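Local coordinates for DNA helicase assembly protein (Enterobacteria phage T4, PDB 1C1K), which loads the replicative helicase onto DNA covered by the single-stranded DNA-binding protein at the phage replication fork, for viral replication, recombination and repair, at residues Q108-F113 with K205-E210; Y146-L151 with N180-N185; T160-D165 with I188-Y193. All blocks are in the same frame, centred on the assembly; numbering follows the deposited sequence.

Contact 1. Residues Q108-F113 with K205-E210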
loop_
_atom_site.group_PDB
_atom_site.type_symbol
_atom_site.label_atom_id
_atom_site.label_comp_id
_atom_site.label_asym_id
_atom_site.label_seq_id
_atom_site.Cartn_x
_atom_site.Cartn_y
_atom_site.Cartn_z
ATOM N N GLN A 108 2.866 8.748 11.162
ATOM C CA GLN A 108 1.698 8.907 12.025
ATOM C C GLN A 108 0.599 7.901 11.690
ATOM O O GLN A 108 -0.588 8.212 11.778
ATOM C CB GLN A 108 1.144 10.330 11.896
ATOM C CG GLN A 108 1.043 10.844 10.464
ATOM C CD GLN A 108 0.935 12.364 10.392
ATOM O OE1 GLN A 108 0.751 13.035 11.409
ATOM N NE2 GLN A 108 1.049 12.909 9.184
ATOM N N ILE A 109 1.005 6.691 11.322
ATOM C CA ILE A 109 0.066 5.638 10.946
ATOM C C ILE A 109 -0.999 5.274 11.990
ATOM O O ILE A 109 -2.163 5.076 11.641
ATOM C CB ILE A 109 0.832 4.350 10.537
ATOM C CG1 ILE A 109 -0.145 3.318 9.971
ATOM C CG2 ILE A 109 1.586 3.786 11.732
ATOM C CD1 ILE A 109 0.427 2.510 8.829
ATOM N N LYS A 110 -0.616 5.189 13.259
ATOM C CA LYS A 110 -1.580 4.834 14.296
ATOM C C LYS A 110 -2.655 5.902 14.447
ATOM O O LYS A 110 -3.842 5.585 14.557
ATOM C CB LYS A 110 -0.882 4.619 15.637
ATOM C CG LYS A 110 -1.791 4.017 16.695
ATOM C CD LYS A 110 -1.073 3.889 18.030
ATOM C CE LYS A 110 -1.151 2.475 18.582
ATOM N NZ LYS A 110 -1.231 1.454 17.501
ATOM N N PHE A 111 -2.240 7.166 14.457
ATOM C CA PHE A 111 -3.183 8.271 14.585
ATOM C C PHE A 111 -4.088 8.307 13.359
ATOM O O PHE A 111 -5.289 8.551 13.472
ATOM C CB PHE A 111 -2.434 9.598 14.722
ATOM C CG PHE A 111 -1.804 9.810 16.074
ATOM C CD1 PHE A 111 -0.828 10.788 16.253
ATOM C CD2 PHE A 111 -2.191 9.042 17.174
ATOM C CE1 PHE A 111 -0.246 11.003 17.507
ATOM C CE2 PHE A 111 -1.615 9.249 18.432
ATOM C CZ PHE A 111 -0.641 10.233 18.598
ATOM N N LYS A 112 -3.516 8.060 12.184
ATOM C CA LYS A 112 -4.301 8.060 10.960
ATOM C C LYS A 112 -5.295 6.899 10.971
ATOM O O LYS A 112 -6.413 7.036 10.488
ATOM C CB LYS A 112 -3.386 7.961 9.732
ATOM C CG LYS A 112 -4.097 7.550 8.440
ATOM C CD LYS A 112 -5.075 8.618 7.945
ATOM C CE LYS A 112 -5.563 8.304 6.536
ATOM N NZ LYS A 112 -6.712 9.168 6.142
ATOM N N PHE A 113 -4.877 5.759 11.519
ATOM C CA PHE A 113 -5.745 4.581 11.607
ATOM C C PHE A 113 -6.948 4.952 12.484
ATOM O O PHE A 113 -8.101 4.713 12.121
ATOM C CB PHE A 113 -4.961 3.409 12.224
ATOM C CG PHE A 113 -5.719 2.107 12.278
ATOM C CD1 PHE A 113 -6.543 1.706 11.228
ATOM C CD2 PHE A 113 -5.579 1.262 13.374
ATOM C CE1 PHE A 113 -7.214 0.471 11.270
ATOM C CE2 PHE A 113 -6.247 0.024 13.425
ATOM C CZ PHE A 113 -7.060 -0.366 12.373
ATOM N N LYS A 205 -6.567 -4.774 16.173
ATOM C CA LYS A 205 -7.917 -5.069 16.653
ATOM C C LYS A 205 -8.236 -4.264 17.915
ATOM O O LYS A 205 -9.317 -3.685 18.029
ATOM C CB LYS A 205 -8.053 -6.560 16.963
ATOM C CG LYS A 205 -9.476 -7.002 17.268
ATOM C CD LYS A 205 -9.531 -8.505 17.476
ATOM C CE LYS A 205 -10.964 -9.007 17.573
ATOM N NZ LYS A 205 -11.618 -8.560 18.834
ATOM N N ASN A 206 -7.293 -4.238 18.859
ATOM C CA ASN A 206 -7.463 -3.502 20.112
ATOM C C ASN A 206 -7.733 -2.028 19.830
ATOM O O ASN A 206 -8.637 -1.428 20.411
ATOM C CB ASN A 206 -6.209 -3.617 20.986
ATOM C CG ASN A 206 -6.009 -5.015 21.559
ATOM O OD1 ASN A 206 -6.896 -5.864 21.492
ATOM N ND2 ASN A 206 -4.836 -5.254 22.128
ATOM N N VAL A 207 -6.942 -1.443 18.934
ATOM C CA VAL A 207 -7.111 -0.036 18.578
ATOM C C VAL A 207 -8.499 0.181 17.978
ATOM O O VAL A 207 -9.187 1.148 18.309
ATOM C CB VAL A 207 -6.032 0.417 17.570
ATOM C CG1 VAL A 207 -6.304 1.843 17.111
ATOM C CG2 VAL A 207 -4.650 0.329 18.216
ATOM N N PHE A 208 -8.910 -0.730 17.102
ATOM C CA PHE A 208 -10.217 -0.651 16.464
ATOM C C PHE A 208 -11.348 -0.652 17.508
ATOM O O PHE A 208 -12.223 0.210 17.494
ATOM C CB PHE A 208 -10.382 -1.835 15.506
ATOM C CG PHE A 208 -11.681 -1.842 14.761
ATOM C CD1 PHE A 208 -11.862 -1.041 13.638
ATOM C CD2 PHE A 208 -12.718 -2.677 15.168
ATOM C CE1 PHE A 208 -13.058 -1.074 12.926
ATOM C CE2 PHE A 208 -13.918 -2.721 14.468
ATOM C CZ PHE A 208 -14.091 -1.919 13.343
ATOM N N ILE A 209 -11.311 -1.626 18.410
ATOM C CA ILE A 209 -12.327 -1.762 19.451
ATOM C C ILE A 209 -12.385 -0.533 20.356
ATOM O O ILE A 209 -13.464 -0.016 20.647
ATOM C CB ILE A 209 -12.059 -3.042 20.295
ATOM C CG1 ILE A 209 -12.276 -4.279 19.421
ATOM C CG2 ILE A 209 -12.979 -3.095 21.518
ATOM C CD1 ILE A 209 -12.002 -5.602 20.127
ATOM N N GLU A 210 -11.223 -0.057 20.785
ATOM C CA GLU A 210 -11.149 1.107 21.656
ATOM C C GLU A 210 -11.653 2.372 20.957
ATOM O O GLU A 210 -12.343 3.196 21.561
ATOM C CB GLU A 210 -9.705 1.317 22.119
ATOM C CG GLU A 210 -9.569 1.852 23.537
ATOM C CD GLU A 210 -10.142 0.905 24.576
ATOM O OE1 GLU A 210 -11.196 1.235 25.161
ATOM O OE2 GLU A 210 -9.540 -0.168 24.808
#
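The ring of F113 meets V207 obliquely. CD2 of F113 lies 3.9 Å from CG1 of V207. The neighbouring ring atom CE2 is 4.1 Å from the same methyl, so the CD2-CE2 bond of the ring lies nearest the CG1 branch. The F113 side chain leaves its helix toward helix 201-216. Its CG is anti to the backbone N (chi1 -176°), which carries the ring across the gap between the helices. Other parts of the ring touch T160 and L163 of helix 158-168, and M1 also packs on it.

The contact joins the start of helix 109-126 to the C-terminal helix 201-216 in the mainly alpha-helical, two-domain fold of this protein. Q108 is the N-cap residue of helix 109-126. The backbones stay well apart, with the CA atoms of F113 and F208 8.4 Å from each other.

The two methyls of V207 divide the work. CG1 takes the phenylalanine, and CG2 takes the end of K110, whose NZ is 3.7 Å from CG2. The lysine chain starts extended and bends at chi3 (-127°) and chi4, which brings CE to 4.1 Å from the same CG2. This is van der Waals packing of a lysine end on a methyl. The K110 side chain also lies about 5 Å from a bound iridium ion and touches M1. F113 is buried, while K110 and V207 are partly exposed. V207 extends the packing to E114, one residue past F113. F208 turns to I117, L164 and the ring of F167.

Contact 2. Residues Y146-L151 with N180-N185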
loop_
_atom_site.group_PDB
_atom_site.type_symbol
_atom_site.label_atom_id
_atom_site.label_comp_id
_atom_site.label_asym_id
_atom_site.label_seq_id
_atom_site.Cartn_x
_atom_site.Cartn_y
_atom_site.Cartn_z
ATOM N N TYR A 146 -18.988 -1.013 1.260
ATOM C CA TYR A 146 -18.797 0.354 1.706
ATOM C C TYR A 146 -17.321 0.593 2.006
ATOM O O TYR A 146 -16.766 1.627 1.629
ATOM C CB TYR A 146 -19.627 0.626 2.957
ATOM C CG TYR A 146 -21.086 0.907 2.678
ATOM C CD1 TYR A 146 -22.085 0.148 3.285
ATOM C CD2 TYR A 146 -21.466 1.954 1.834
ATOM C CE1 TYR A 146 -23.436 0.428 3.062
ATOM C CE2 TYR A 146 -22.810 2.242 1.604
ATOM C CZ TYR A 146 -23.786 1.474 2.224
ATOM O OH TYR A 146 -25.115 1.757 2.010
ATOM N N ILE A 147 -16.669 -0.364 2.665
ATOM C CA ILE A 147 -15.263 -0.170 3.000
ATOM C C ILE A 147 -14.396 -0.011 1.753
ATOM O O ILE A 147 -13.468 0.807 1.738
ATOM C CB ILE A 147 -14.731 -1.310 3.931
ATOM C CG1 ILE A 147 -13.445 -0.844 4.625
ATOM C CG2 ILE A 147 -14.510 -2.602 3.144
ATOM C CD1 ILE A 147 -13.641 0.334 5.578
ATOM N N PHE A 148 -14.686 -0.769 0.699
ATOM C CA PHE A 148 -13.912 -0.624 -0.528
ATOM C C PHE A 148 -14.202 0.742 -1.146
ATOM O O PHE A 148 -13.302 1.414 -1.640
ATOM C CB PHE A 148 -14.267 -1.721 -1.532
ATOM C CG PHE A 148 -13.550 -1.589 -2.856
ATOM C CD1 PHE A 148 -12.202 -1.240 -2.905
ATOM C CD2 PHE A 148 -14.224 -1.808 -4.053
ATOM C CE1 PHE A 148 -11.540 -1.111 -4.124
ATOM C CE2 PHE A 148 -13.569 -1.682 -5.279
ATOM C CZ PHE A 148 -12.221 -1.331 -5.310
ATOM N N LYS A 149 -15.468 1.156 -1.110
ATOM C CA LYS A 149 -15.866 2.444 -1.671
ATOM C C LYS A 149 -15.154 3.583 -0.959
ATOM O O LYS A 149 -14.782 4.577 -1.588
ATOM C CB LYS A 149 -17.385 2.638 -1.554
ATOM C CG LYS A 149 -18.188 1.952 -2.643
ATOM C CD LYS A 149 -19.684 2.105 -2.410
ATOM C CE LYS A 149 -20.495 1.243 -3.365
ATOM N NZ LYS A 149 -20.099 1.433 -4.780
ATOM N N LEU A 150 -14.965 3.442 0.349
ATOM C CA LEU A 150 -14.290 4.472 1.127
ATOM C C LEU A 150 -12.826 4.559 0.711
ATOM O O LEU A 150 -12.238 5.643 0.671
ATOM C CB LEU A 150 -14.411 4.173 2.621
ATOM C CG LEU A 150 -15.825 4.368 3.189
ATOM C CD1 LEU A 150 -15.879 3.900 4.639
ATOM C CD2 LEU A 150 -16.223 5.837 3.075
ATOM N N LEU A 151 -12.229 3.416 0.394
ATOM C CA LEU A 151 -10.840 3.418 -0.038
ATOM C C LEU A 151 -10.764 4.105 -1.399
ATOM O O LEU A 151 -9.879 4.924 -1.645
ATOM C CB LEU A 151 -10.310 1.988 -0.152
ATOM C CG LEU A 151 -8.912 1.844 -0.758
ATOM C CD1 LEU A 151 -7.888 2.542 0.129
ATOM C CD2 LEU A 151 -8.587 0.366 -0.914
ATOM N N ASN A 180 -14.925 -8.810 -10.283
ATOM C CA ASN A 180 -15.002 -7.404 -10.660
ATOM C C ASN A 180 -13.608 -6.868 -10.960
ATOM O O ASN A 180 -12.704 -6.984 -10.134
ATOM C CB ASN A 180 -15.637 -6.599 -9.522
ATOM C CG ASN A 180 -15.903 -5.158 -9.901
ATOM O OD1 ASN A 180 -16.864 -4.856 -10.613
ATOM N ND2 ASN A 180 -15.055 -4.257 -9.426
ATOM N N LEU A 181 -13.444 -6.284 -12.144
ATOM C CA LEU A 181 -12.163 -5.731 -12.577
ATOM C C LEU A 181 -11.663 -4.571 -11.716
ATOM O O LEU A 181 -10.477 -4.488 -11.400
ATOM C CB LEU A 181 -12.269 -5.276 -14.033
ATOM C CG LEU A 181 -10.992 -4.700 -14.650
ATOM C CD1 LEU A 181 -10.888 -5.151 -16.102
ATOM C CD2 LEU A 181 -11.013 -3.177 -14.561
ATOM N N VAL A 182 -12.563 -3.668 -11.346
ATOM C CA VAL A 182 -12.177 -2.528 -10.526
ATOM C C VAL A 182 -11.647 -2.993 -9.169
ATOM O O VAL A 182 -10.657 -2.458 -8.672
ATOM C CB VAL A 182 -13.362 -1.563 -10.318
ATOM C CG1 VAL A 182 -12.992 -0.484 -9.319
ATOM C CG2 VAL A 182 -13.745 -0.928 -11.645
ATOM N N TRP A 183 -12.296 -3.989 -8.568
ATOM C CA TRP A 183 -11.836 -4.487 -7.278
ATOM C C TRP A 183 -10.511 -5.207 -7.458
ATOM O O TRP A 183 -9.573 -4.988 -6.699
ATOM C CB TRP A 183 -12.846 -5.456 -6.652
ATOM C CG TRP A 183 -12.215 -6.315 -5.577
ATOM C CD1 TRP A 183 -11.906 -7.642 -5.663
ATOM C CD2 TRP A 183 -11.739 -5.879 -4.293
ATOM N NE1 TRP A 183 -11.263 -8.061 -4.522
ATOM C CE2 TRP A 183 -11.147 -7.000 -3.662
ATOM C CE3 TRP A 183 -11.751 -4.649 -3.613
ATOM C CZ2 TRP A 183 -10.574 -6.929 -2.388
ATOM C CZ3 TRP A 183 -11.179 -4.581 -2.345
ATOM C CH2 TRP A 183 -10.598 -5.714 -1.747
ATOM N N ASN A 184 -10.445 -6.075 -8.464
ATOM C CA ASN A 184 -9.232 -6.836 -8.743
ATOM C C ASN A 184 -8.006 -5.933 -8.867
ATOM O O ASN A 184 -6.966 -6.220 -8.280
ATOM C CB ASN A 184 -9.394 -7.653 -10.028
ATOM C CG ASN A 184 -8.089 -8.308 -10.469
ATOM O OD1 ASN A 184 -7.507 -9.107 -9.734
ATOM N ND2 ASN A 184 -7.624 -7.967 -11.671
ATOM N N ASN A 185 -8.125 -4.852 -9.632
ATOM C CA ASN A 185 -7.010 -3.925 -9.813
ATOM C C ASN A 185 -6.496 -3.436 -8.459
ATOM O O ASN A 185 -5.285 -3.368 -8.224
ATOM C CB ASN A 185 -7.449 -2.728 -10.655
ATOM C CG ASN A 185 -8.035 -3.138 -11.996
ATOM O OD1 ASN A 185 -8.728 -2.353 -12.646
ATOM N ND2 ASN A 185 -7.761 -4.368 -12.418
#
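V182 and W183 meet F148 at two different parts of its ring. Helix 181-196 starts just before them, with N180 at its N-cap position.

V182 comes first. Its carbonyl O lies near the plane of the F148 ring, at the edge, 3.9 Å from CZ. The V182 branch CG1 is 4.2 Å from the same CZ and adds a loose apolar touch.

W183 makes the main contact. The edge of its six-membered ring points at one face of F148 in a T-shaped (edge-to-face) pair. The ring centroids are 4.8 Å apart and the planes stand at 89°. CE3 of W183 sits over the centre of the F148 ring, and its shortest distance is 3.5 Å, to CD1 of F148. CZ3 of W183 is equally close to that CD1. F148 reaches the indole because its CG is anti to the backbone N (chi1 177°), which sends the ring out from helix 146-152. The W183 backbone takes part too, with CA 3.7 Å from CZ of F148.

The indole is also held at its polar edge, where NE1 donates a hydrogen bond to D175. F148 has a second edge-to-face partner in Y186, one turn further along helix 181-196.

The slightly positive C-H edge of W183 should attract the electron-rich face of F148, and D175 probably helps to set the turn of the indole.

Contact 3. Residues T160-D165 with I188-Y193; sequences TFILLD and IKLKAY
This is a buried helix-to-helix contact near the centre of the chain. Helix 158-168 packs on helix 181-196, and all four touching side chains are buried. The short segments 160-165 and 188-193 cross at -70°. Their axes approach to 10.4 Å. The nearest CA atoms, those of I162 and L190, are 7.0 Å apart.

L190 reaches between F161 and I162. Its methyl CD2 is 3.7 Å from CD1 of F161 and meets the ring obliquely. The other methyl, CD1 of L190, lies 3.8 Å from CE1 of F161, so both branches of the leucine touch the phenylalanine. The two side chains are roughly perpendicular. The same CD2 of L190 is also 4.0 Å from CG1 of I162. Here I162 and L190 lie alongside, pointing opposite ways.

I162 extends further, toward Y193. Its CG1 branch is anti to the carbonyl carbon (chi1 -66°), and chi2 is also extended. The tip CD1 of I162 thus reaches 3.5 Å from CD2 of Y193, oblique to the ring. The same CD1 lies 3.7 Å from the backbone O of L190. Y193 is tied back to helix 158-168 at its polar end, where OH is hydrogen-bonded to E159.

A salt bridge from D165 to R194 adds a charged link between the same helices. F158 packs on L190 and Y193, and I162 also touches L197 and I199 of strand 197-199. Apolar side chains packed between steeply crossed helices are the usual core of an alpha-helical domain, here within the C-terminal family region.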
loop_
_atom_site.group_PDB
_atom_site.type_symbol
_atom_site.label_atom_id
_atom_site.label_comp_id
_atom_site.label_asym_id
_atom_site.label_seq_id
_atom_site.Cartn_x
_atom_site.Cartn_y
_atom_site.Cartn_z
ATOM N N THR A 160 -4.744 1.644 6.358
ATOM C CA THR A 160 -5.915 1.429 7.196
ATOM C C THR A 160 -6.685 0.216 6.684
ATOM O O THR A 160 -7.082 -0.645 7.465
ATOM C CB THR A 160 -6.845 2.658 7.195
ATOM O OG1 THR A 160 -6.290 3.666 8.046
ATOM C CG2 THR A 160 -8.240 2.283 7.703
ATOM N N PHE A 161 -6.877 0.142 5.374
ATOM C CA PHE A 161 -7.594 -0.984 4.782
ATOM C C PHE A 161 -6.897 -2.296 5.146
ATOM O O PHE A 161 -7.542 -3.273 5.547
ATOM C CB PHE A 161 -7.651 -0.834 3.257
ATOM C CG PHE A 161 -8.737 -1.653 2.604
ATOM C CD1 PHE A 161 -8.533 -3.002 2.311
ATOM C CD2 PHE A 161 -9.966 -1.074 2.281
ATOM C CE1 PHE A 161 -9.537 -3.763 1.705
ATOM C CE2 PHE A 161 -10.978 -1.826 1.673
ATOM C CZ PHE A 161 -10.760 -3.174 1.386
ATOM N N ILE A 162 -5.573 -2.322 5.025
ATOM C CA ILE A 162 -4.835 -3.537 5.331
ATOM C C ILE A 162 -4.816 -3.818 6.830
ATOM O O ILE A 162 -4.802 -4.972 7.250
ATOM C CB ILE A 162 -3.406 -3.472 4.744
ATOM C CG1 ILE A 162 -3.497 -3.465 3.213
ATOM C CG2 ILE A 162 -2.587 -4.681 5.191
ATOM C CD1 ILE A 162 -2.229 -3.015 2.512
ATOM N N LEU A 163 -4.835 -2.774 7.646
ATOM C CA LEU A 163 -4.861 -2.977 9.091
ATOM C C LEU A 163 -6.208 -3.613 9.472
ATOM O O LEU A 163 -6.259 -4.554 10.264
ATOM C CB LEU A 163 -4.669 -1.640 9.820
ATOM C CG LEU A 163 -3.206 -1.213 10.031
ATOM C CD1 LEU A 163 -3.152 0.272 10.355
ATOM C CD2 LEU A 163 -2.577 -2.031 11.148
ATOM N N LEU A 164 -7.296 -3.103 8.902
ATOM C CA LEU A 164 -8.616 -3.656 9.184
ATOM C C LEU A 164 -8.645 -5.113 8.710
ATOM O O LEU A 164 -9.154 -5.996 9.399
ATOM C CB LEU A 164 -9.696 -2.850 8.454
ATOM C CG LEU A 164 -9.959 -1.422 8.949
ATOM C CD1 LEU A 164 -10.745 -0.654 7.900
ATOM C CD2 LEU A 164 -10.724 -1.463 10.262
ATOM N N ASP A 165 -8.089 -5.356 7.530
ATOM C CA ASP A 165 -8.045 -6.697 6.960
ATOM C C ASP A 165 -7.345 -7.714 7.861
ATOM O O ASP A 165 -7.721 -8.892 7.883
ATOM C CB ASP A 165 -7.337 -6.664 5.606
ATOM C CG ASP A 165 -7.149 -8.050 5.014
ATOM O OD1 ASP A 165 -8.118 -8.563 4.417
ATOM O OD2 ASP A 165 -6.039 -8.619 5.145
ATOM N N ILE A 188 -4.970 -6.402 -6.236
ATOM C CA ILE A 188 -3.611 -6.788 -6.575
ATOM C C ILE A 188 -2.654 -5.940 -5.736
ATOM O O ILE A 188 -1.720 -6.467 -5.134
ATOM C CB ILE A 188 -3.324 -6.572 -8.081
ATOM C CG1 ILE A 188 -4.065 -7.629 -8.900
ATOM C CG2 ILE A 188 -1.817 -6.650 -8.352
ATOM C CD1 ILE A 188 -4.081 -7.347 -10.383
ATOM N N LYS A 189 -2.897 -4.631 -5.680
ATOM C CA LYS A 189 -2.040 -3.736 -4.902
ATOM C C LYS A 189 -2.181 -4.004 -3.409
ATOM O O LYS A 189 -1.199 -4.001 -2.674
ATOM C CB LYS A 189 -2.383 -2.268 -5.179
ATOM C CG LYS A 189 -2.501 -1.909 -6.651
ATOM C CD LYS A 189 -1.138 -1.668 -7.281
ATOM C CE LYS A 189 -1.266 -0.899 -8.587
ATOM N NZ LYS A 189 -2.554 -0.151 -8.634
ATOM N N LEU A 190 -3.411 -4.228 -2.959
ATOM C CA LEU A 190 -3.652 -4.488 -1.547
ATOM C C LEU A 190 -2.904 -5.730 -1.062
ATOM O O LEU A 190 -2.250 -5.713 -0.020
ATOM C CB LEU A 190 -5.155 -4.644 -1.295
ATOM C CG LEU A 190 -5.941 -3.331 -1.313
ATOM C CD1 LEU A 190 -7.428 -3.629 -1.465
ATOM C CD2 LEU A 190 -5.687 -2.560 -0.026
ATOM N N LYS A 191 -2.997 -6.815 -1.822
ATOM C CA LYS A 191 -2.315 -8.035 -1.432
ATOM C C LYS A 191 -0.799 -7.873 -1.508
ATOM O O LYS A 191 -0.073 -8.378 -0.654
ATOM C CB LYS A 191 -2.779 -9.199 -2.305
ATOM C CG LYS A 191 -4.229 -9.598 -2.038
ATOM C CD LYS A 191 -4.513 -11.024 -2.513
ATOM C CE LYS A 191 -4.604 -11.099 -4.029
ATOM N NZ LYS A 191 -5.706 -10.264 -4.577
ATOM N N ALA A 192 -0.324 -7.163 -2.527
ATOM C CA ALA A 192 1.114 -6.954 -2.675
ATOM C C ALA A 192 1.661 -6.153 -1.492
ATOM O O ALA A 192 2.681 -6.517 -0.904
ATOM C CB ALA A 192 1.406 -6.234 -3.986
ATOM N N TYR A 193 0.975 -5.065 -1.141
ATOM C CA TYR A 193 1.396 -4.221 -0.026
ATOM C C TYR A 193 1.284 -4.995 1.291
ATOM O O TYR A 193 2.114 -4.853 2.183
ATOM C CB TYR A 193 0.530 -2.961 0.015
ATOM C CG TYR A 193 1.066 -1.802 0.849
ATOM C CD1 TYR A 193 2.418 -1.726 1.224
ATOM C CD2 TYR A 193 0.215 -0.778 1.258
ATOM C CE1 TYR A 193 2.894 -0.657 1.987
ATOM C CE2 TYR A 193 0.681 0.293 2.018
ATOM C CZ TYR A 193 2.016 0.348 2.379
ATOM O OH TYR A 193 2.457 1.407 3.143
#

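How the contacts relate
Contact 3 lies between the other two. Its centre is 15 Å from that of contact 1 and 11 Å from that of contact 2, and it touches both. Contacts 1 and 2 are 22 Å apart between centres and do not touch. Contacts 2 and 3 share helix 181-196. F161 and L164 of helix 158-168 meet I147, and L164 also meets F113 and F208. Along the chain the first segments come in the order 1, 2, 3, followed by the second segments of 2, 3 and 1. Contact 1 thus spans the others, while 2 and 3 interleave. Together they join five helices, 109-126, 146-152, 158-168, 181-196 and 201-216, into one continuous helical core.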